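Local coordinates for DyP-type peroxidase (Pleurotus ostreatus PC15, PDB 6FSK), which is a heme b enzyme of the dye-decolorizing peroxidase family, probably oxidising dyes and manganese(II) at the expense of hydrogen peroxide, at residues A126-D131 and L240-L245; T100-D105 and P122-P127; H329-K332 and N337-E340. The protein carries 1 engineered substitution. All blocks are in the same frame, centred on the assembly; numbering follows the deposited sequence.

Contact 1: A126-D131 and L240-L245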
loop_
_atom_site.group_PDB
_atom_site.type_symbol
_atom_site.label_atom_id
_atom_site.label_comp_id
_atom_site.label_asym_id
_atom_site.label_seq_id
_atom_site.Cartn_x
_atom_site.Cartn_y
_atom_site.Cartn_z
ATOM N N ALA A 126 10.311 1.546 -18.807
ATOM C CA ALA A 126 9.587 1.502 -20.078
ATOM C C ALA A 126 8.351 0.656 -20.170
ATOM O O ALA A 126 7.325 1.090 -20.726
ATOM C CB ALA A 126 10.579 1.169 -21.192
ATOM N N PRO A 127 8.364 -0.522 -19.599
ATOM C CA PRO A 127 7.199 -1.370 -19.741
ATOM C C PRO A 127 5.953 -0.774 -19.077
ATOM O O PRO A 127 4.831 -0.959 -19.532
ATOM C CB PRO A 127 7.594 -2.661 -19.086
ATOM C CG PRO A 127 9.072 -2.642 -19.084
ATOM C CD PRO A 127 9.544 -1.247 -19.059
ATOM N N PHE A 128 6.153 0.050 -18.030
ATOM C CA PHE A 128 4.986 0.642 -17.360
ATOM C C PHE A 128 4.427 1.851 -18.031
ATOM O O PHE A 128 3.396 2.378 -17.631
ATOM C CB PHE A 128 5.329 0.901 -15.847
ATOM C CG PHE A 128 5.462 -0.381 -15.041
ATOM C CD1 PHE A 128 4.291 -1.068 -14.657
ATOM C CD2 PHE A 128 6.671 -0.929 -14.701
ATOM C CE1 PHE A 128 4.397 -2.262 -13.974
ATOM C CE2 PHE A 128 6.770 -2.132 -13.983
ATOM C CZ PHE A 128 5.621 -2.765 -13.608
ATOM N N LEU A 129 5.106 2.272 -19.122
ATOM C CA LEU A 129 4.613 3.292 -19.984
ATOM C C LEU A 129 3.755 2.695 -21.056
ATOM O O LEU A 129 3.064 3.425 -21.743
ATOM C CB LEU A 129 5.765 4.164 -20.517
ATOM C CG LEU A 129 6.517 4.947 -19.487
ATOM C CD1 LEU A 129 7.590 5.745 -20.219
ATOM C CD2 LEU A 129 5.576 5.863 -18.753
ATOM N N LYS A 130 3.731 1.392 -21.211
ATOM C CA LYS A 130 2.823 0.735 -22.162
ATOM C C LYS A 130 1.476 0.532 -21.585
ATOM O O LYS A 130 1.305 0.489 -20.359
ATOM C CB LYS A 130 3.364 -0.598 -22.630
ATOM C CG LYS A 130 4.728 -0.525 -23.241
ATOM C CD LYS A 130 5.152 -1.824 -23.928
ATOM C CE LYS A 130 6.355 -1.574 -24.870
ATOM N NZ LYS A 130 7.465 -0.730 -24.226
ATOM N N ASP A 131 0.467 0.357 -22.423
ATOM C CA ASP A 131 -0.853 -0.007 -21.932
ATOM C C ASP A 131 -0.769 -1.426 -21.359
ATOM O O ASP A 131 -0.282 -2.397 -21.964
ATOM C CB ASP A 131 -1.872 -0.077 -23.100
ATOM C CG ASP A 131 -2.309 1.294 -23.658
ATOM O OD1 ASP A 131 -1.831 2.339 -23.290
ATOM O OD2 ASP A 131 -3.215 1.237 -24.556
ATOM N N LEU A 240 -7.450 -2.514 -6.797
ATOM C CA LEU A 240 -6.060 -2.845 -6.494
ATOM C C LEU A 240 -5.203 -1.707 -7.051
ATOM O O LEU A 240 -5.077 -1.571 -8.298
ATOM C CB LEU A 240 -5.685 -4.146 -7.190
ATOM C CG LEU A 240 -4.396 -4.822 -6.806
ATOM C CD1 LEU A 240 -4.294 -6.232 -7.357
ATOM C CD2 LEU A 240 -3.162 -4.027 -7.214
ATOM N N THR A 241 -4.557 -0.947 -6.189
ATOM C CA THR A 241 -3.503 0.021 -6.602
ATOM C C THR A 241 -2.159 -0.642 -6.485
ATOM O O THR A 241 -1.797 -1.131 -5.423
ATOM C CB THR A 241 -3.576 1.282 -5.724
ATOM O OG1 THR A 241 -4.789 1.985 -5.985
ATOM C CG2 THR A 241 -2.371 2.191 -6.076
ATOM N N PHE A 242 -1.384 -0.631 -7.604
ATOM C CA PHE A 242 0.014 -1.098 -7.620
ATOM C C PHE A 242 0.955 0.059 -7.817
ATOM O O PHE A 242 0.713 0.865 -8.717
ATOM C CB PHE A 242 0.245 -2.111 -8.725
ATOM C CG PHE A 242 1.683 -2.486 -8.888
ATOM C CD1 PHE A 242 2.356 -3.231 -7.942
ATOM C CD2 PHE A 242 2.371 -2.087 -10.014
ATOM C CE1 PHE A 242 3.702 -3.602 -8.159
ATOM C CE2 PHE A 242 3.711 -2.422 -10.173
ATOM C CZ PHE A 242 4.350 -3.092 -9.223
ATOM N N ARG A 243 1.989 0.154 -6.973
ATOM C CA ARG A 243 3.060 1.173 -7.095
ATOM C C ARG A 243 4.386 0.503 -6.956
ATOM O O ARG A 243 4.655 -0.199 -5.985
ATOM C CB ARG A 243 2.927 2.286 -6.050
ATOM C CG ARG A 243 1.586 3.025 -6.143
ATOM C CD ARG A 243 1.647 4.196 -7.104
ATOM N NE ARG A 243 2.429 5.353 -6.688
ATOM C CZ ARG A 243 2.935 6.275 -7.492
ATOM N NH1 ARG A 243 2.887 6.145 -8.804
ATOM N NH2 ARG A 243 3.582 7.281 -6.936
ATOM N N TYR A 244 5.229 0.682 -7.972
ATOM C CA TYR A 244 6.578 0.075 -7.936
ATOM C C TYR A 244 7.560 1.048 -7.322
ATOM O O TYR A 244 7.950 2.043 -8.003
ATOM C CB TYR A 244 6.942 -0.227 -9.376
ATOM C CG TYR A 244 8.131 -1.115 -9.626
ATOM C CD1 TYR A 244 8.702 -1.882 -8.671
ATOM C CD2 TYR A 244 8.588 -1.259 -10.938
ATOM C CE1 TYR A 244 9.745 -2.772 -8.966
ATOM C CE2 TYR A 244 9.631 -2.102 -11.205
ATOM C CZ TYR A 244 10.168 -2.872 -10.257
ATOM O OH TYR A 244 11.240 -3.749 -10.594
ATOM N N LEU A 245 7.753 0.907 -6.023
ATOM C CA LEU A 245 8.394 1.994 -5.241
ATOM C C LEU A 245 9.815 1.680 -4.885
ATOM O O LEU A 245 10.075 0.851 -4.036
ATOM C CB LEU A 245 7.598 2.338 -3.996
ATOM C CG LEU A 245 6.190 2.831 -4.292
ATOM C CD1 LEU A 245 5.463 3.119 -2.935
ATOM C CD2 LEU A 245 6.079 4.086 -5.130
#
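F128, on the loop segment A126-D131, faces Y244 of the strand segment L240-L245 with their CA atoms 9.6 Å apart, so the two backbones stay well separated and no hydrogen bond joins them. The gap is bridged by aromatic side chains. F128 projects from a tight turn, in which L129 N bonds to A126 O and K130 N to P127 O, and its CG stands anti to its own carbonyl carbon (chi1 -70°), which sends the ring toward the strand. F242 and Y244 lie two residues apart and both direct their CB atoms at the loop, so F128 meets them with the two flanks of its outer end. On one flank, CE1 of F128 comes 3.9 Å from CE2 of F242, and CZ makes a similar approach to that atom. On the other, CE2 of F128 reaches CD2 of Y244 at 3.7 Å. Neither pair is a regular stack: the F128 and F242 planes are inclined by 34°, with ring centroids 6.0 Å apart, whereas F128 and Y244 are turned by 60° at a centroid separation of 5.7 Å. The three rings form an aromatic cluster whose contacts across the two segments are apolar. Replacing F128 with an alanine would probably open a gap between loop and strand and leave F242 and Y244 without the ring that bridges them. F25 extends the cluster, meeting F242 obliquely and F128 edge-to-face, while F360 and F246 lie against Y244. The loop, which connects strands 119-122 and 134-140, thereby packs on one surface of the antiparallel sheet, where strand 238-247 runs between 462-472 and 379-386 and where T170 of strand 166-175 also touches F128.

Contact 2: T100-D105 and P122-P127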
loop_
_atom_site.group_PDB
_atom_site.type_symbol
_atom_site.label_atom_id
_atom_site.label_comp_id
_atom_site.label_asym_id
_atom_site.label_seq_id
_atom_site.Cartn_x
_atom_site.Cartn_y
_atom_site.Cartn_z
ATOM N N THR A 100 -9.067 7.058 -15.445
ATOM C CA THR A 100 -7.965 7.848 -15.994
ATOM C C THR A 100 -6.744 6.973 -16.245
ATOM O O THR A 100 -6.021 7.126 -17.230
ATOM C CB THR A 100 -7.689 8.995 -15.023
ATOM O OG1 THR A 100 -8.788 9.940 -15.082
ATOM C CG2 THR A 100 -6.454 9.740 -15.345
ATOM N N GLY A 101 -6.493 6.032 -15.350
ATOM C CA GLY A 101 -5.273 5.211 -15.322
ATOM C C GLY A 101 -4.140 5.916 -14.640
ATOM O O GLY A 101 -4.112 7.110 -14.553
ATOM N N GLN A 102 -3.269 5.122 -14.094
ATOM C CA GLN A 102 -2.234 5.623 -13.268
ATOM C C GLN A 102 -1.186 6.387 -14.066
ATOM O O GLN A 102 -0.576 7.300 -13.529
ATOM C CB GLN A 102 -1.581 4.588 -12.383
ATOM C CG GLN A 102 -0.893 5.250 -11.152
ATOM C CD GLN A 102 -0.118 4.275 -10.334
ATOM O OE1 GLN A 102 1.134 4.349 -10.265
ATOM N NE2 GLN A 102 -0.834 3.314 -9.671
ATOM N N ARG A 103 -0.889 5.965 -15.305
ATOM C CA ARG A 103 0.109 6.741 -16.054
ATOM C C ARG A 103 -0.242 8.254 -16.162
ATOM O O ARG A 103 0.637 9.146 -15.933
ATOM C CB ARG A 103 0.262 6.197 -17.462
ATOM C CG ARG A 103 1.010 4.913 -17.578
ATOM C CD ARG A 103 0.947 4.249 -18.972
ATOM N NE ARG A 103 -0.459 3.945 -19.316
ATOM C CZ ARG A 103 -0.804 3.644 -20.536
ATOM N NH1 ARG A 103 0.141 3.559 -21.488
ATOM N NH2 ARG A 103 -2.067 3.427 -20.807
ATOM N N LYS A 104 -1.530 8.592 -16.373
ATOM C CA LYS A 104 -1.967 10.000 -16.420
ATOM C C LYS A 104 -2.148 10.558 -15.010
ATOM O O LYS A 104 -1.749 11.663 -14.714
ATOM C CB LYS A 104 -3.263 10.134 -17.169
ATOM C CG LYS A 104 -3.046 10.047 -18.651
ATOM C CD LYS A 104 -4.335 10.061 -19.399
ATOM C CE LYS A 104 -4.070 9.927 -20.899
ATOM N NZ LYS A 104 -5.264 9.297 -21.500
ATOM N N ASP A 105 -2.655 9.725 -14.085
ATOM C CA ASP A 105 -2.949 10.210 -12.734
ATOM C C ASP A 105 -1.653 10.527 -11.965
ATOM O O ASP A 105 -1.662 11.332 -11.046
ATOM C CB ASP A 105 -3.741 9.160 -11.959
ATOM C CG ASP A 105 -4.520 9.732 -10.780
ATOM O OD1 ASP A 105 -5.131 10.791 -10.908
ATOM O OD2 ASP A 105 -4.542 9.055 -9.664
ATOM N N PRO A 122 5.244 9.931 -16.975
ATOM C CA PRO A 122 6.002 9.788 -15.745
ATOM C C PRO A 122 7.370 9.162 -16.023
ATOM O O PRO A 122 7.519 8.372 -17.043
ATOM C CB PRO A 122 5.148 8.739 -14.942
ATOM C CG PRO A 122 4.317 8.117 -15.878
ATOM C CD PRO A 122 4.070 9.030 -17.030
ATOM N N ALA A 123 8.324 9.408 -15.128
ATOM C CA ALA A 123 9.681 8.854 -15.272
ATOM C C ALA A 123 9.649 7.456 -14.699
ATOM O O ALA A 123 10.106 7.161 -13.588
ATOM C CB ALA A 123 10.669 9.700 -14.586
ATOM N N TRP A 124 9.081 6.553 -15.497
ATOM C CA TRP A 124 8.915 5.160 -15.118
ATOM C C TRP A 124 9.721 4.207 -16.019
ATOM O O TRP A 124 10.137 4.597 -17.137
ATOM C CB TRP A 124 7.453 4.763 -15.267
ATOM C CG TRP A 124 6.526 5.347 -14.207
ATOM C CD1 TRP A 124 6.846 6.018 -13.139
ATOM C CD2 TRP A 124 5.114 5.183 -14.191
ATOM N NE1 TRP A 124 5.702 6.369 -12.386
ATOM C CE2 TRP A 124 4.629 5.816 -13.012
ATOM C CE3 TRP A 124 4.228 4.428 -14.982
ATOM C CZ2 TRP A 124 3.305 5.807 -12.673
ATOM C CZ3 TRP A 124 2.898 4.446 -14.682
ATOM C CH2 TRP A 124 2.468 5.099 -13.457
ATOM N N GLU A 125 9.962 2.999 -15.534
ATOM C CA GLU A 125 10.537 2.005 -16.407
ATOM C C GLU A 125 9.679 1.808 -17.646
ATOM O O GLU A 125 8.444 1.887 -17.660
ATOM C CB GLU A 125 10.703 0.678 -15.703
ATOM C CG GLU A 125 11.633 0.722 -14.534
ATOM C CD GLU A 125 11.997 -0.571 -13.971
ATOM O OE1 GLU A 125 11.425 -1.607 -14.391
ATOM O OE2 GLU A 125 12.828 -0.552 -13.029
ATOM N N ALA A 126 10.311 1.546 -18.807
ATOM C CA ALA A 126 9.587 1.502 -20.078
ATOM C C ALA A 126 8.351 0.656 -20.170
ATOM O O ALA A 126 7.325 1.090 -20.726
ATOM C CB ALA A 126 10.579 1.169 -21.192
ATOM N N PRO A 127 8.364 -0.522 -19.599
ATOM C CA PRO A 127 7.199 -1.370 -19.741
ATOM C C PRO A 127 5.953 -0.774 -19.077
ATOM O O PRO A 127 4.831 -0.959 -19.532
ATOM C CB PRO A 127 7.594 -2.661 -19.086
ATOM C CG PRO A 127 9.072 -2.642 -19.084
ATOM C CD PRO A 127 9.544 -1.247 -19.059
#
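W124 lays the benzene end of its indole against the first turn of helix 102-109, touching Q102 and R103. Its CG is anti to the carbonyl carbon (chi1 -73°), and the ring arrives obliquely to both partners. CZ3 of W124 lies 3.5 Å from CG of R103, while CH2 of W124 lies 3.5 Å from OE1 of Q102. The Q102 side chain runs out extended, with CG anti to the backbone N (chi1 -158°), and holds its amide almost perpendicular to the indole, the planes 85° apart. That amide is fixed from beyond the contact, OE1 accepting from R243 NH1 and NE2 donating to F242 O. R103 behaves differently: its aliphatic base serves W124, then the chain turns about its CG-CD bond and carries the guanidinium off to D131 and to the carbonyl of L129. At the head of this helix G101 occupies the N-cap position; its positive phi interrupts the helical course between helices 96-100 and 102-109, and O of G101 accepts from D105 N at 3.0 Å. Across from it, A123 centres an inverse gamma turn that folds P122 back under W124, with CG of the proline 3.5 Å above the middle of the indole plane. CD of P122 also approaches O of R103 at 3.6 Å; this carbonyl oxygen is buried here without a hydrogen-bond partner. At the opposite, pyrrole end of the indole, NE1 bonds to D111 OD2.

Contact 3: H329-K332 and N337-E340. With HEM (protoporphyrin IX containing Fe), chain C.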
loop_
_atom_site.group_PDB
_atom_site.type_symbol
_atom_site.label_atom_id
_atom_site.label_comp_id
_atom_site.label_asym_id
_atom_site.label_seq_id
_atom_site.Cartn_x
_atom_site.Cartn_y
_atom_site.Cartn_z
ATOM N N HIS A 329 4.705 9.626 8.921
ATOM C CA HIS A 329 4.032 8.883 7.840
ATOM C C HIS A 329 2.752 8.237 8.209
ATOM O O HIS A 329 1.765 8.378 7.539
ATOM C CB HIS A 329 5.001 7.866 7.318
ATOM C CG HIS A 329 4.430 6.964 6.285
ATOM N ND1 HIS A 329 3.918 7.410 5.095
ATOM C CD2 HIS A 329 4.348 5.614 6.244
ATOM C CE1 HIS A 329 3.542 6.365 4.364
ATOM N NE2 HIS A 329 3.724 5.270 5.071
ATOM N N ILE A 330 2.718 7.596 9.357
ATOM C CA ILE A 330 1.478 6.862 9.694
ATOM C C ILE A 330 0.355 7.845 9.988
ATOM O O ILE A 330 -0.819 7.506 9.862
ATOM C CB ILE A 330 1.607 5.847 10.888
ATOM C CG1 ILE A 330 1.820 6.553 12.244
ATOM C CG2 ILE A 330 2.673 4.825 10.539
ATOM C CD1 ILE A 330 1.832 5.579 13.428
ATOM N N ARG A 331 0.708 9.041 10.484
ATOM C CA ARG A 331 -0.293 10.035 10.818
ATOM C C ARG A 331 -0.859 10.742 9.599
ATOM O O ARG A 331 -2.047 11.127 9.571
ATOM C CB ARG A 331 0.312 11.041 11.847
ATOM C CG ARG A 331 -0.648 12.019 12.520
ATOM C CD ARG A 331 0.092 12.546 13.765
ATOM N NE ARG A 331 -0.842 13.440 14.469
ATOM C CZ ARG A 331 -0.629 13.847 15.710
ATOM N NH1 ARG A 331 0.543 13.596 16.269
ATOM N NH2 ARG A 331 -1.546 14.531 16.305
ATOM N N LYS A 332 -0.005 10.956 8.596
ATOM C CA LYS A 332 -0.377 11.442 7.285
ATOM C C LYS A 332 -1.268 10.441 6.561
ATOM O O LYS A 332 -2.172 10.875 5.850
ATOM C CB LYS A 332 0.845 11.721 6.433
ATOM C CG LYS A 332 1.569 12.978 6.804
ATOM C CD LYS A 332 0.949 14.245 6.174
ATOM C CE LYS A 332 1.828 15.452 6.241
ATOM N NZ LYS A 332 1.222 16.532 5.464
ATOM N N ASN A 337 -7.559 10.339 15.506
ATOM C CA ASN A 337 -8.347 11.445 16.088
ATOM C C ASN A 337 -8.030 12.798 15.532
ATOM O O ASN A 337 -8.828 13.759 15.693
ATOM C CB ASN A 337 -8.107 11.529 17.567
ATOM C CG ASN A 337 -8.821 10.537 18.340
ATOM O OD1 ASN A 337 -9.506 9.725 17.819
ATOM N ND2 ASN A 337 -8.738 10.677 19.691
ATOM N N ASP A 338 -6.943 12.933 14.771
ATOM C CA ASP A 338 -6.740 14.255 14.165
ATOM C C ASP A 338 -7.975 14.682 13.366
ATOM O O ASP A 338 -8.359 15.883 13.380
ATOM C CB ASP A 338 -5.534 14.279 13.260
ATOM C CG ASP A 338 -4.224 14.228 13.978
ATOM O OD1 ASP A 338 -4.137 14.233 15.214
ATOM O OD2 ASP A 338 -3.195 14.193 13.216
ATOM N N LEU A 339 -8.588 13.718 12.617
ATOM C CA LEU A 339 -9.807 13.988 11.888
ATOM C C LEU A 339 -11.072 13.488 12.581
ATOM O O LEU A 339 -12.128 14.116 12.374
ATOM C CB LEU A 339 -9.782 13.520 10.443
ATOM C CG LEU A 339 -8.638 14.039 9.563
ATOM C CD1 LEU A 339 -8.670 13.480 8.163
ATOM C CD2 LEU A 339 -8.597 15.540 9.501
ATOM N N GLU A 340 -10.921 12.406 13.353
ATOM C CA GLU A 340 -12.131 11.742 13.925
ATOM C C GLU A 340 -12.548 12.380 15.187
ATOM O O GLU A 340 -13.756 12.274 15.544
ATOM C CB GLU A 340 -11.909 10.266 14.136
ATOM C CG GLU A 340 -11.678 9.480 12.867
ATOM C CD GLU A 340 -11.751 7.952 13.101
ATOM O OE1 GLU A 340 -12.270 7.571 14.200
ATOM O OE2 GLU A 340 -11.438 7.122 12.197
HETATM C CHA HEM C . 1.979 2.398 7.445
HETATM C CHB HEM C . 6.290 2.222 5.295
HETATM C CHC HEM C . 4.216 3.591 1.172
HETATM C CHD HEM C . -0.066 4.075 3.387
HETATM C C1A HEM C . 3.348 2.209 7.255
HETATM C C2A HEM C . 4.285 1.771 8.242
HETATM C C3A HEM C . 5.478 1.673 7.638
HETATM C C4A HEM C . 5.291 2.130 6.295
HETATM C CMA HEM C . 6.775 1.314 8.278
HETATM C CAA HEM C . 3.955 1.509 9.703
HETATM C CBA HEM C . 3.592 0.084 10.101
HETATM C CGA HEM C . 2.252 -0.351 9.570
HETATM O O1A HEM C . 1.213 0.059 10.090
HETATM O O2A HEM C . 2.239 -1.158 8.607
HETATM C C1B HEM C . 6.139 2.588 3.955
HETATM C C2B HEM C . 7.129 2.582 2.977
HETATM C C3B HEM C . 6.582 2.931 1.783
HETATM C C4B HEM C . 5.167 3.188 2.090
HETATM C CMB HEM C . 8.590 2.283 3.201
HETATM C CAB HEM C . 7.129 3.114 0.421
HETATM C CBB HEM C . 8.250 2.556 0.016
HETATM C C1C HEM C . 2.914 3.937 1.360
HETATM C C2C HEM C . 1.991 4.470 0.450
HETATM C C3C HEM C . 0.780 4.643 1.054
HETATM C C4C HEM C . 0.933 4.131 2.395
HETATM C CMC HEM C . 2.317 4.765 -0.990
HETATM C CAC HEM C . -0.505 5.241 0.599
HETATM C CBC HEM C . -0.593 6.186 -0.360
HETATM C C1D HEM C . 0.159 3.582 4.675
HETATM C C2D HEM C . -0.989 3.386 5.614
HETATM C C3D HEM C . -0.390 2.863 6.751
HETATM C C4D HEM C . 1.038 2.839 6.482
HETATM C CMD HEM C . -2.426 3.629 5.383
HETATM C CAD HEM C . -1.053 2.518 8.080
HETATM C CBD HEM C . -1.198 3.697 8.990
HETATM C CGD HEM C . -1.974 3.346 10.236
HETATM O O1D HEM C . -1.401 3.694 11.298
HETATM O O2D HEM C . -2.991 2.687 10.164
HETATM N NA HEM C . 3.985 2.542 6.057
HETATM N NB HEM C . 4.972 3.035 3.432
HETATM N NC HEM C . 2.260 3.856 2.614
HETATM N ND HEM C . 1.325 3.317 5.266
HETATM FE FE HEM C . 3.147 3.258 4.380
HETATM O O HOH W 1 -3.137 13.650 10.411
#
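R331 and D338 form a salt bridge between two short consecutive helices, 329-333 and 337-340. The arginine grips the carboxylate side-on with two nitrogens, one to each oxygen. NE of R331 donates to OD2 of D338 at 2.8 Å in a nearly straight bond (175°) lying in the guanidinium plane. NH2 of R331 donates to OD1 of D338, also at 2.8 Å, but the angle falls to 150° and the oxygen is tilted a little from that plane. Both carboxylate oxygens use their syn lone pairs, and the two flat groups are close to coplanar. An extended R331 chain, with CG anti to the backbone N (chi1 -169°), spans the distance between the helices. Both residues are buried, so each charge is probably balanced largely by the other; S315 OG takes a further bond from NH2, and F312 adds a cation-pi contact.

Water supplies a second bridge. One molecule donates to R331 O and to OD2 of D338, each at 2.9 Å, so OD2 receives two hydrogen bonds.

Coordination and apolar contacts belong to the other side of helix 329-333. NE2 of H329 binds the heme iron at 2.2 Å, and its imidazole stands edge-on to the porphyrin, with CD2 near HEM NA and CE1 near HEM NC. CG2 of I330 packs 3.7 Å from HEM CAA, at the base of a propionate arm. ND1 of H329 is bonded to D428 OD2, giving the axial histidine-aspartate pair characteristic of the proximal side of heme peroxidases.

Along the chain contact 2 comes first, contact 1 follows and contact 3 is last. Contacts 1 and 2 share A126 and P127, and their centres lie only about 6 Å apart, so the loop before strand 134-140 packs against helix 102-109 and strand 238-247 together; polar bonds also tie the two contacts directly. Contact 1 joins the DyP alpha+beta barrel region to the C-terminal peroxidase region, whereas contact 2 stays within the first. Contact 3 lies within the second, across the chain's centre from contact 1, its centre about 28 Å from that of contact 1 and about 29 Å from that of contact 2. It supplies the iron's axial ligand, while strand 238-247 reaches the same heme through L245.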